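PDB 2QZC: transcriptional activator TenA-1 from Sulfolobus solfataricus P2, which probably acts as a TenA-like thiaminase, breaking down thiamin or a related pyrimidine compound in a heme oxygenase-like helical fold. Local coordinates for residues L18-K21 with Y22-E26; K65-I68 with D69-T72; T166-K169 with K170-E173; F192-S195 with V196-E199. All coordinates share one frame; numbering follows the deposited sequence.

Interaction 1: L18-K21 with Y22-E26; sequences LWNK and YVKHE
Successive amides of Tyr-22, Val-23 and Lys-24 reach back to the carbonyls of Leu-18, Trp-19 and Asn-20, and the Val-23 N to Trp-19 O bond is the straightest of these last-turn bonds (2.9 Å). On this short helix the side chains gather round the Trp-19 indole. Tyr-22 lies beside it, pointing the same way, and turns its ring edge onto the indole face in a T-shaped pair with planes at 88°. The closest atoms of that stack are Trp-19 CZ3 and Tyr-22 CD2, 3.8 Å apart. Val-23 reaches the same face further along: its CG1 makes an off-centre CH-pi contact, 4.2 Å from the centroid of the five-membered ring. With CG placed opposite the backbone N (chi1 -168°), the indole swings forward along the helix to meet both. An alanine at Trp-19 is likely to open a gap beneath the Tyr-22 edge and Val-23 CG1 and leave the tyrosine ring freer to shift. On another side, the Lys-24 methylenes lie along the Asn-20 amide, Lys-24 CE 3.8 Å from Asn-20 OD1. Tyr-22 OH bonds to the carbonyl of Pro-136, and Trp-19 packs on Phe-139 of helix 127-148. Beyond Lys-24, which leaves helical geometry, the ring edge of His-25 presents CD2 to Lys-21 O at 3.4 Å. His-25 NE2 is hydrogen-bonded to Asp-204 OD1, and its ND1 caps the amide of Phe-27. The result is a helix end running straight into the N-cap of the next helix, a compact link of the all-helical TenA fold.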
loop_
_atom_site.group_PDB
_atom_site.type_symbol
_atom_site.label_atom_id
_atom_site.label_comp_id
_atom_site.label_asym_id
_atom_site.label_seq_id
_atom_site.Cartn_x
_atom_site.Cartn_y
_atom_site.Cartn_z
ATOM N N LEU A 18 3.589 13.350 -28.948
ATOM C CA LEU A 18 3.573 12.007 -28.373
ATOM C C LEU A 18 2.260 11.670 -27.705
ATOM O O LEU A 18 1.900 10.502 -27.649
ATOM C CB LEU A 18 4.706 11.840 -27.335
ATOM C CG LEU A 18 6.137 11.880 -27.830
ATOM C CD1 LEU A 18 7.149 11.916 -26.656
ATOM C CD2 LEU A 18 6.413 10.686 -28.752
ATOM N N TRP A 19 1.551 12.659 -27.155
ATOM C CA TRP A 19 0.321 12.381 -26.444
ATOM C C TRP A 19 -0.708 11.700 -27.322
ATOM O O TRP A 19 -1.250 10.661 -26.950
ATOM C CB TRP A 19 -0.256 13.604 -25.741
ATOM C CG TRP A 19 -1.364 13.220 -24.792
ATOM C CD1 TRP A 19 -2.697 13.463 -24.957
ATOM C CD2 TRP A 19 -1.237 12.513 -23.544
ATOM N NE1 TRP A 19 -3.410 12.961 -23.894
ATOM C CE2 TRP A 19 -2.542 12.400 -22.992
ATOM C CE3 TRP A 19 -0.154 12.000 -22.811
ATOM C CZ2 TRP A 19 -2.779 11.746 -21.758
ATOM C CZ3 TRP A 19 -0.399 11.380 -21.595
ATOM C CH2 TRP A 19 -1.669 11.251 -21.080
ATOM N N ASN A 20 -0.968 12.253 -28.496
ATOM C CA ASN A 20 -1.937 11.610 -29.395
ATOM C C ASN A 20 -1.410 10.306 -29.985
ATOM O O ASN A 20 -2.211 9.415 -30.280
ATOM C CB ASN A 20 -2.460 12.576 -30.471
ATOM C CG ASN A 20 -3.467 13.579 -29.903
ATOM O OD1 ASN A 20 -4.098 13.343 -28.863
ATOM N ND2 ASN A 20 -3.606 14.705 -30.578
ATOM N N LYS A 21 -0.089 10.170 -30.138
ATOM C CA LYS A 21 0.477 8.878 -30.575
ATOM C C LYS A 21 0.146 7.765 -29.579
ATOM O O LYS A 21 0.055 6.597 -29.945
ATOM C CB LYS A 21 1.976 8.954 -30.818
ATOM C CG LYS A 21 2.332 9.741 -32.083
ATOM C CD LYS A 21 3.808 9.834 -32.319
ATOM C CE LYS A 21 4.095 10.602 -33.609
ATOM N NZ LYS A 21 5.554 10.546 -33.893
ATOM N N TYR A 22 -0.006 8.148 -28.301
ATOM C CA TYR A 22 -0.402 7.242 -27.222
ATOM C C TYR A 22 -1.921 7.029 -27.179
ATOM O O TYR A 22 -2.403 5.904 -27.354
ATOM C CB TYR A 22 0.146 7.800 -25.882
ATOM C CG TYR A 22 -0.420 7.242 -24.587
ATOM C CD1 TYR A 22 -0.829 5.924 -24.470
ATOM C CD2 TYR A 22 -0.470 8.042 -23.436
ATOM C CE1 TYR A 22 -1.343 5.432 -23.281
ATOM C CE2 TYR A 22 -0.956 7.545 -22.225
ATOM C CZ TYR A 22 -1.345 6.221 -22.158
ATOM O OH TYR A 22 -1.835 5.706 -20.974
ATOM N N VAL A 23 -2.680 8.084 -26.926
ATOM C CA VAL A 23 -4.115 7.936 -26.676
ATOM C C VAL A 23 -4.967 7.736 -27.931
ATOM O O VAL A 23 -6.129 7.341 -27.798
ATOM C CB VAL A 23 -4.691 9.046 -25.778
ATOM C CG1 VAL A 23 -3.984 9.082 -24.410
ATOM C CG2 VAL A 23 -4.665 10.414 -26.484
ATOM N N LYS A 24 -4.392 7.990 -29.098
ATOM C CA LYS A 24 -5.055 7.723 -30.389
ATOM C C LYS A 24 -4.247 6.707 -31.193
ATOM O O LYS A 24 -4.318 6.666 -32.430
ATOM C CB LYS A 24 -5.267 9.022 -31.199
ATOM C CG LYS A 24 -6.052 10.074 -30.485
ATOM C CD LYS A 24 -6.227 11.340 -31.366
ATOM C CE LYS A 24 -7.252 12.316 -30.749
ATOM N NZ LYS A 24 -7.453 13.477 -31.631
ATOM N N HIS A 25 -3.515 5.820 -30.498
ATOM C CA HIS A 25 -2.711 4.789 -31.157
ATOM C C HIS A 25 -3.586 3.858 -32.021
ATOM O O HIS A 25 -4.742 3.618 -31.688
ATOM C CB HIS A 25 -2.016 3.925 -30.075
ATOM C CG HIS A 25 -0.887 3.096 -30.587
ATOM N ND1 HIS A 25 -1.053 1.888 -31.241
ATOM C CD2 HIS A 25 0.447 3.301 -30.488
ATOM C CE1 HIS A 25 0.143 1.418 -31.561
ATOM N NE2 HIS A 25 1.071 2.262 -31.118
ATOM N N GLU A 26 -2.998 3.349 -33.103
ATOM C CA GLU A 26 -3.629 2.347 -33.981
ATOM C C GLU A 26 -4.349 1.258 -33.176
ATOM O O GLU A 26 -5.474 0.870 -33.491
ATOM C CB GLU A 26 -2.574 1.710 -34.875
ATOM C CG GLU A 26 -3.073 0.589 -35.793
ATOM C CD GLU A 26 -1.994 0.015 -36.693
ATOM O OE1 GLU A 26 -0.838 0.493 -36.680
ATOM O OE2 GLU A 26 -2.331 -0.951 -37.414
#

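Interaction 2: K65-I68 with D69-T72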
loop_
_atom_site.group_PDB
_atom_site.type_symbol
_atom_site.label_atom_id
_atom_site.label_comp_id
_atom_site.label_asym_id
_atom_site.label_seq_id
_atom_site.Cartn_x
_atom_site.Cartn_y
_atom_site.Cartn_z
ATOM N N LYS A 65 6.977 6.930 0.760
ATOM C CA LYS A 65 7.722 8.183 0.759
ATOM C C LYS A 65 6.865 9.419 0.534
ATOM O O LYS A 65 7.401 10.520 0.526
ATOM C CB LYS A 65 8.784 8.150 -0.365
ATOM C CG LYS A 65 9.789 7.002 -0.293
ATOM C CD LYS A 65 10.689 6.994 -1.541
ATOM C CE LYS A 65 11.628 5.782 -1.572
ATOM N NZ LYS A 65 12.533 5.712 -0.399
ATOM N N GLY A 66 5.554 9.265 0.349
ATOM C CA GLY A 66 4.667 10.381 0.014
ATOM C C GLY A 66 3.956 11.044 1.181
ATOM O O GLY A 66 4.026 10.526 2.286
ATOM N N PRO A 67 3.250 12.159 0.931
ATOM C CA PRO A 67 2.478 12.823 2.008
ATOM C C PRO A 67 1.392 11.880 2.493
ATOM O O PRO A 67 0.667 11.298 1.681
ATOM C CB PRO A 67 1.870 14.049 1.302
ATOM C CG PRO A 67 2.757 14.283 0.131
ATOM C CD PRO A 67 3.104 12.888 -0.341
ATOM N N ILE A 68 1.273 11.710 3.808
ATOM C CA ILE A 68 0.405 10.670 4.345
ATOM C C ILE A 68 -1.049 10.764 3.903
ATOM O O ILE A 68 -1.656 9.741 3.597
ATOM C CB ILE A 68 0.564 10.526 5.891
ATOM C CG1 ILE A 68 -0.024 9.186 6.378
ATOM C CG2 ILE A 68 0.010 11.760 6.612
ATOM C CD1 ILE A 68 0.726 7.970 5.926
ATOM N N ASP A 69 -1.594 11.981 3.860
ATOM C CA ASP A 69 -2.989 12.178 3.458
ATOM C C ASP A 69 -3.225 11.794 1.991
ATOM O O ASP A 69 -4.206 11.110 1.687
ATOM C CB ASP A 69 -3.463 13.636 3.693
ATOM C CG ASP A 69 -2.629 14.691 2.919
ATOM O OD1 ASP A 69 -1.367 14.678 3.031
ATOM O OD2 ASP A 69 -3.251 15.527 2.203
ATOM N N LYS A 70 -2.295 12.227 1.128
ATOM C CA LYS A 70 -2.412 11.986 -0.322
ATOM C C LYS A 70 -2.266 10.507 -0.629
ATOM O O LYS A 70 -3.068 9.945 -1.408
ATOM C CB LYS A 70 -1.376 12.786 -1.108
ATOM C CG LYS A 70 -1.446 14.313 -0.962
ATOM C CD LYS A 70 -2.774 14.834 -1.427
ATOM C CE LYS A 70 -2.804 16.346 -1.495
ATOM N NZ LYS A 70 -2.605 16.947 -0.156
ATOM N N VAL A 71 -1.269 9.869 -0.032
ATOM C CA VAL A 71 -1.055 8.436 -0.323
ATOM C C VAL A 71 -2.173 7.530 0.230
ATOM O O VAL A 71 -2.613 6.590 -0.466
ATOM C CB VAL A 71 0.361 7.906 0.045
ATOM C CG1 VAL A 71 1.462 8.701 -0.666
ATOM C CG2 VAL A 71 0.590 7.840 1.523
ATOM N N THR A 72 -2.678 7.823 1.446
ATOM C CA THR A 72 -3.767 7.042 2.043
ATOM C C THR A 72 -5.044 7.096 1.188
ATOM O O THR A 72 -5.711 6.081 0.993
ATOM C CB THR A 72 -4.058 7.516 3.478
ATOM O OG1 THR A 72 -2.841 7.469 4.219
ATOM C CG2 THR A 72 -5.080 6.630 4.139
#
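Ile-68 and Thr-72 stand side by side one helical turn apart, their side chains pointing the same way. Thr-72 OG1, in one of its two modelled conformers, donates to Ile-68 O at 2.6 Å. The amide Thr-72 N reaches the same oxygen from the opposite face of the carbonyl plane, at 3.1 Å, so in that conformer two donors grip it. That hydroxyl also lies 3.9 Å from Ile-68 CG1. Val-71 points back toward the preceding loop, and its CG1 rests on the bare alpha carbon of Gly-66, 3.7 Å away; a beta carbon there would collide with that methyl. Pro-67 CB touches Asp-69 OD1 and Lys-70 CG, the latter 4.0 Å off. Lys-70, bent at chi2 (-60°) and again at chi4, brings NZ to the syn side of Asp-69 OD2 in a 2.8 Å salt bridge. The same ammonium group has a stronger partner in Glu-181 and makes a cation-pi contact with Tyr-177. Gly-66 O accepts a bond from Arg-57 of the second subunit, and Ile-68 packs on Arg-100 of that subunit, placing the turn at the dimer interface. This is a helix start with proline at the N-cap, where a short loop leads from helix 38-63 into helix 68-78.

Interaction 3: T166-K169 with K170-E173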
loop_
_atom_site.group_PDB
_atom_site.type_symbol
_atom_site.label_atom_id
_atom_site.label_comp_id
_atom_site.label_asym_id
_atom_site.label_seq_id
_atom_site.Cartn_x
_atom_site.Cartn_y
_atom_site.Cartn_z
ATOM N N THR A 166 -17.105 5.319 -12.766
ATOM C CA THR A 166 -16.948 6.362 -11.756
ATOM C C THR A 166 -15.891 5.961 -10.720
ATOM O O THR A 166 -15.163 6.835 -10.248
ATOM C CB THR A 166 -18.298 6.778 -11.103
ATOM O OG1 THR A 166 -19.013 5.607 -10.703
ATOM C CG2 THR A 166 -19.116 7.571 -12.112
ATOM N N GLU A 167 -15.776 4.670 -10.385
ATOM C CA GLU A 167 -14.747 4.237 -9.440
ATOM C C GLU A 167 -13.334 4.463 -9.977
ATOM O O GLU A 167 -12.463 4.862 -9.205
ATOM C CB GLU A 167 -14.958 2.807 -8.921
ATOM C CG GLU A 167 -16.171 2.706 -7.918
ATOM C CD GLU A 167 -16.181 3.762 -6.739
ATOM O OE1 GLU A 167 -15.210 3.852 -5.926
ATOM O OE2 GLU A 167 -17.193 4.509 -6.641
ATOM N N TYR A 168 -13.133 4.279 -11.278
ATOM C CA TYR A 168 -11.820 4.593 -11.847
ATOM C C TYR A 168 -11.602 6.102 -11.853
ATOM O O TYR A 168 -10.494 6.558 -11.509
ATOM C CB TYR A 168 -11.665 4.009 -13.246
ATOM C CG TYR A 168 -10.226 4.087 -13.738
ATOM C CD1 TYR A 168 -9.291 3.137 -13.309
ATOM C CD2 TYR A 168 -9.833 5.047 -14.668
ATOM C CE1 TYR A 168 -7.959 3.212 -13.736
ATOM C CE2 TYR A 168 -8.505 5.119 -15.097
ATOM C CZ TYR A 168 -7.593 4.190 -14.636
ATOM O OH TYR A 168 -6.283 4.232 -15.052
ATOM N N LYS A 169 -12.620 6.892 -12.205
ATOM C CA LYS A 169 -12.457 8.349 -12.192
ATOM C C LYS A 169 -12.097 8.883 -10.805
ATOM O O LYS A 169 -11.303 9.825 -10.685
ATOM C CB LYS A 169 -13.686 9.094 -12.721
ATOM C CG LYS A 169 -14.156 8.670 -14.115
ATOM C CD LYS A 169 -13.082 8.381 -15.131
ATOM C CE LYS A 169 -13.682 8.120 -16.499
ATOM N NZ LYS A 169 -12.676 7.638 -17.508
ATOM N N LYS A 170 -12.654 8.259 -9.755
ATOM C CA LYS A 170 -12.327 8.631 -8.361
ATOM C C LYS A 170 -10.857 8.353 -8.057
ATOM O O LYS A 170 -10.194 9.135 -7.355
ATOM C CB LYS A 170 -13.240 7.916 -7.352
ATOM C CG LYS A 170 -14.650 8.444 -7.326
ATOM C CD LYS A 170 -15.455 7.634 -6.315
ATOM C CE LYS A 170 -16.893 8.117 -6.211
ATOM N NZ LYS A 170 -17.704 7.222 -5.324
ATOM N N ARG A 171 -10.340 7.231 -8.579
ATOM C CA ARG A 171 -8.918 6.920 -8.430
ATOM C C ARG A 171 -8.072 8.017 -9.086
ATOM O O ARG A 171 -7.085 8.482 -8.487
ATOM C CB ARG A 171 -8.533 5.603 -9.090
ATOM C CG ARG A 171 -8.874 4.332 -8.391
ATOM C CD ARG A 171 -8.206 3.189 -9.201
ATOM N NE ARG A 171 -8.455 1.849 -8.691
ATOM C CZ ARG A 171 -9.582 1.151 -8.825
ATOM N NH1 ARG A 171 -10.678 1.669 -9.388
ATOM N NH2 ARG A 171 -9.635 -0.080 -8.321
ATOM N N ILE A 172 -8.446 8.407 -10.302
ATOM C CA ILE A 172 -7.723 9.459 -11.031
ATOM C C ILE A 172 -7.769 10.777 -10.262
ATOM O O ILE A 172 -6.776 11.486 -10.149
ATOM C CB ILE A 172 -8.181 9.631 -12.488
ATOM C CG1 ILE A 172 -8.067 8.311 -13.242
ATOM C CG2 ILE A 172 -7.457 10.789 -13.171
ATOM C CD1 ILE A 172 -6.672 7.645 -13.199
ATOM N N GLU A 173 -8.938 11.123 -9.723
ATOM C CA GLU A 173 -9.020 12.337 -8.920
ATOM C C GLU A 173 -8.056 12.337 -7.738
ATOM O O GLU A 173 -7.425 13.352 -7.483
ATOM C CB GLU A 173 -10.459 12.567 -8.436
ATOM C CG GLU A 173 -11.383 12.963 -9.559
ATOM C CD GLU A 173 -12.874 12.983 -9.198
ATOM O OE1 GLU A 173 -13.257 12.593 -8.068
ATOM O OE2 GLU A 173 -13.644 13.356 -10.102
#
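Glu-167 with Lys-170 and Tyr-168 with Ile-172 display the two characters of an amphipathic helix, the first turns of helix 166-179: a salt bridge along the exposed side and an apolar pair against the core. Regular i to i+4 bonds set the spacing, as in Ile-172 N to Tyr-168 O, 3.0 Å. On the inner side Tyr-168 and Ile-172 meet at a slant. The tyrosine CE2 has both Ile-172 CD1 and CG1 near it, CD1 at 3.7 Å, while the backbone oxygen of Tyr-168 touches CG1 too. Tyr-168 OH bonds to the carbonyl of Met-138 on helix 127-148, and its ring forms edge-to-face pairs with those of Phe-162 and Tyr-163. Lys-169 holds NZ by a salt bridge to Asp-146 and bonds to Tyr-163 O and Ser-142 OG, pinning its flank of the helix to the same neighbours. On the outer side the Lys-170 chain runs extended past CG, while Glu-167 folds back at chi2 (-50°) to face it. Their side chains meet at an angle, with Lys-170 CD 3.6 Å from Glu-167 OE2. The ammonium NZ of Lys-170 takes the syn side of Glu-167 OE2 at 3.1 Å, 15° out of the carboxylate plane.

Interaction 4: F192-S195 with V196-E199; sequences FINS and VRFE. With IMD (imidazole), chain C.
Glu-199 sets its CG opposite its own carbonyl carbon, 3.4 Å from Ser-195 O, and the bend at chi2 (-69°) then turns the carboxylate to a bound imidazole. Arg-197 starts the same way but runs extended to NE, so it travels beside Ile-193, whose CG2 lies 3.8 Å from NE. The amide of Asn-194 is turned 61° from the guanidinium, and the two do not bond directly. One water joins them: it gives a hydrogen to Asn-194 OD1 and accepts one from Arg-197 NE at 2.7 Å, in the plane of the guanidinium. Phe-198 brings CD2 to within 3.2 Å of Asn-194 O, while its ring also meets those of His-118 and Tyr-115. Phe-192, which packs on helix 127-148, touches Val-196 CG2 with its CE1 at 4.0 Å. Ser-195 OG is bonded to Ala-133 O and His-118 NE2. The contact closes on the imidazole, whose N1 donates to Glu-199 OE2 at 2.8 Å in a nearly straight hydrogen bond (N-H...O 163°). That same oxygen is met by Tyr-115 OH, and Asp-48 OD1 is also hydrogen-bonded to the imidazole. A leucine in place of Glu-199 would probably leave Tyr-115 OH and the imidazole N1 without the carboxylate oxygen they share. The imidazole probably came from the crystallisation liquor, yet its position may mark a pocket in which two acidic side chains can hold a nitrogen heterocycle, consistent with the pyrimidine-binding site expected of a TenA-like enzyme.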
loop_
_atom_site.group_PDB
_atom_site.type_symbol
_atom_site.label_atom_id
_atom_site.label_comp_id
_atom_site.label_asym_id
_atom_site.label_seq_id
_atom_site.Cartn_x
_atom_site.Cartn_y
_atom_site.Cartn_z
ATOM N N PHE A 192 8.003 11.836 -17.369
ATOM C CA PHE A 192 6.663 11.714 -17.927
ATOM C C PHE A 192 6.762 11.361 -19.414
ATOM O O PHE A 192 6.051 10.464 -19.916
ATOM C CB PHE A 192 5.913 13.037 -17.719
ATOM C CG PHE A 192 4.448 13.023 -18.042
ATOM C CD1 PHE A 192 4.008 13.345 -19.326
ATOM C CD2 PHE A 192 3.483 12.785 -17.052
ATOM C CE1 PHE A 192 2.651 13.381 -19.626
ATOM C CE2 PHE A 192 2.132 12.847 -17.339
ATOM C CZ PHE A 192 1.722 13.140 -18.645
ATOM N N ILE A 193 7.627 12.062 -20.147
ATOM C CA ILE A 193 7.828 11.785 -21.598
ATOM C C ILE A 193 8.264 10.316 -21.811
ATOM O O ILE A 193 7.718 9.639 -22.671
ATOM C CB ILE A 193 8.881 12.743 -22.231
ATOM C CG1 ILE A 193 8.314 14.179 -22.301
ATOM C CG2 ILE A 193 9.325 12.235 -23.618
ATOM C CD1 ILE A 193 9.352 15.261 -22.621
ATOM N N ASN A 194 9.200 9.838 -20.986
ATOM C CA ASN A 194 9.645 8.434 -21.096
ATOM C C ASN A 194 8.483 7.469 -20.888
ATOM O O ASN A 194 8.337 6.496 -21.656
ATOM C CB ASN A 194 10.832 8.076 -20.197
ATOM C CG ASN A 194 12.164 8.464 -20.798
ATOM O OD1 ASN A 194 12.231 8.849 -21.989
ATOM N ND2 ASN A 194 13.242 8.361 -20.003
ATOM N N SER A 195 7.635 7.722 -19.881
ATOM C CA SER A 195 6.456 6.876 -19.691
ATOM C C SER A 195 5.522 6.866 -20.895
ATOM O O SER A 195 5.011 5.802 -21.296
ATOM C CB SER A 195 5.721 7.236 -18.419
ATOM O OG SER A 195 6.479 6.871 -17.275
ATOM N N VAL A 196 5.317 8.048 -21.502
ATOM C CA VAL A 196 4.488 8.117 -22.709
ATOM C C VAL A 196 5.146 7.325 -23.860
ATOM O O VAL A 196 4.468 6.584 -24.583
ATOM C CB VAL A 196 4.181 9.585 -23.124
ATOM C CG1 VAL A 196 3.417 9.615 -24.469
ATOM C CG2 VAL A 196 3.399 10.292 -22.016
ATOM N N ARG A 197 6.464 7.432 -24.016
ATOM C CA ARG A 197 7.156 6.627 -25.036
ATOM C C ARG A 197 6.950 5.132 -24.768
ATOM O O ARG A 197 6.734 4.353 -25.698
ATOM C CB ARG A 197 8.634 6.912 -25.103
ATOM C CG ARG A 197 8.978 8.329 -25.604
ATOM C CD ARG A 197 10.499 8.475 -25.756
ATOM N NE ARG A 197 10.857 9.862 -26.117
ATOM C CZ ARG A 197 10.801 10.375 -27.331
ATOM N NH1 ARG A 197 10.358 9.698 -28.368
ATOM N NH2 ARG A 197 11.189 11.645 -27.479
ATOM N N PHE A 198 6.992 4.720 -23.498
ATOM C CA PHE A 198 6.793 3.313 -23.192
ATOM C C PHE A 198 5.356 2.869 -23.490
ATOM O O PHE A 198 5.138 1.718 -23.888
ATOM C CB PHE A 198 7.153 2.992 -21.734
ATOM C CG PHE A 198 8.614 3.023 -21.433
ATOM C CD1 PHE A 198 9.453 2.151 -22.106
ATOM C CD2 PHE A 198 9.135 3.728 -20.360
ATOM C CE1 PHE A 198 10.830 2.107 -21.820
ATOM C CE2 PHE A 198 10.462 3.729 -20.083
ATOM C CZ PHE A 198 11.333 2.914 -20.789
ATOM N N GLU A 199 4.371 3.727 -23.253
ATOM C CA GLU A 199 2.972 3.394 -23.581
ATOM C C GLU A 199 2.802 3.162 -25.070
ATOM O O GLU A 199 2.185 2.179 -25.517
ATOM C CB GLU A 199 2.040 4.506 -23.110
ATOM C CG GLU A 199 1.849 4.562 -21.617
ATOM C CD GLU A 199 1.070 3.392 -21.065
ATOM O OE1 GLU A 199 0.403 2.652 -21.832
ATOM O OE2 GLU A 199 1.108 3.190 -19.821
HETATM N N1 IMD C . 0.151 0.592 -19.461
HETATM C C2 IMD C . -0.903 0.046 -18.896
HETATM N N3 IMD C . -0.817 -1.258 -19.081
HETATM C C4 IMD C . 0.318 -1.533 -19.729
HETATM C C5 IMD C . 0.958 -0.346 -19.974
HETATM O O HOH W 1 12.224 10.560 -23.913
#

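Overall arrangement
In chain order the four local contacts sample helix 18-23, the start of helix 68-78, the first turns of helix 166-179 and the middle of helix 186-208. Interactions 1 and 4, their centres about 11 Å apart, touch: Tyr-22 CD1 lies 3.5 Å from Glu-199 CB, and Leu-18 CD1 lies 3.8 Å from Ile-193 CG2. Interaction 3, about 22 Å from each by centres, is separate, although side chains of all four reach helix 127-148, a shared core element. The centre of interaction 2 lies about 31 Å from that of interaction 1, across the chain's centre. Distant parts of one helical domain thus line the probable pocket, pack on the core and lie at the dimer interface.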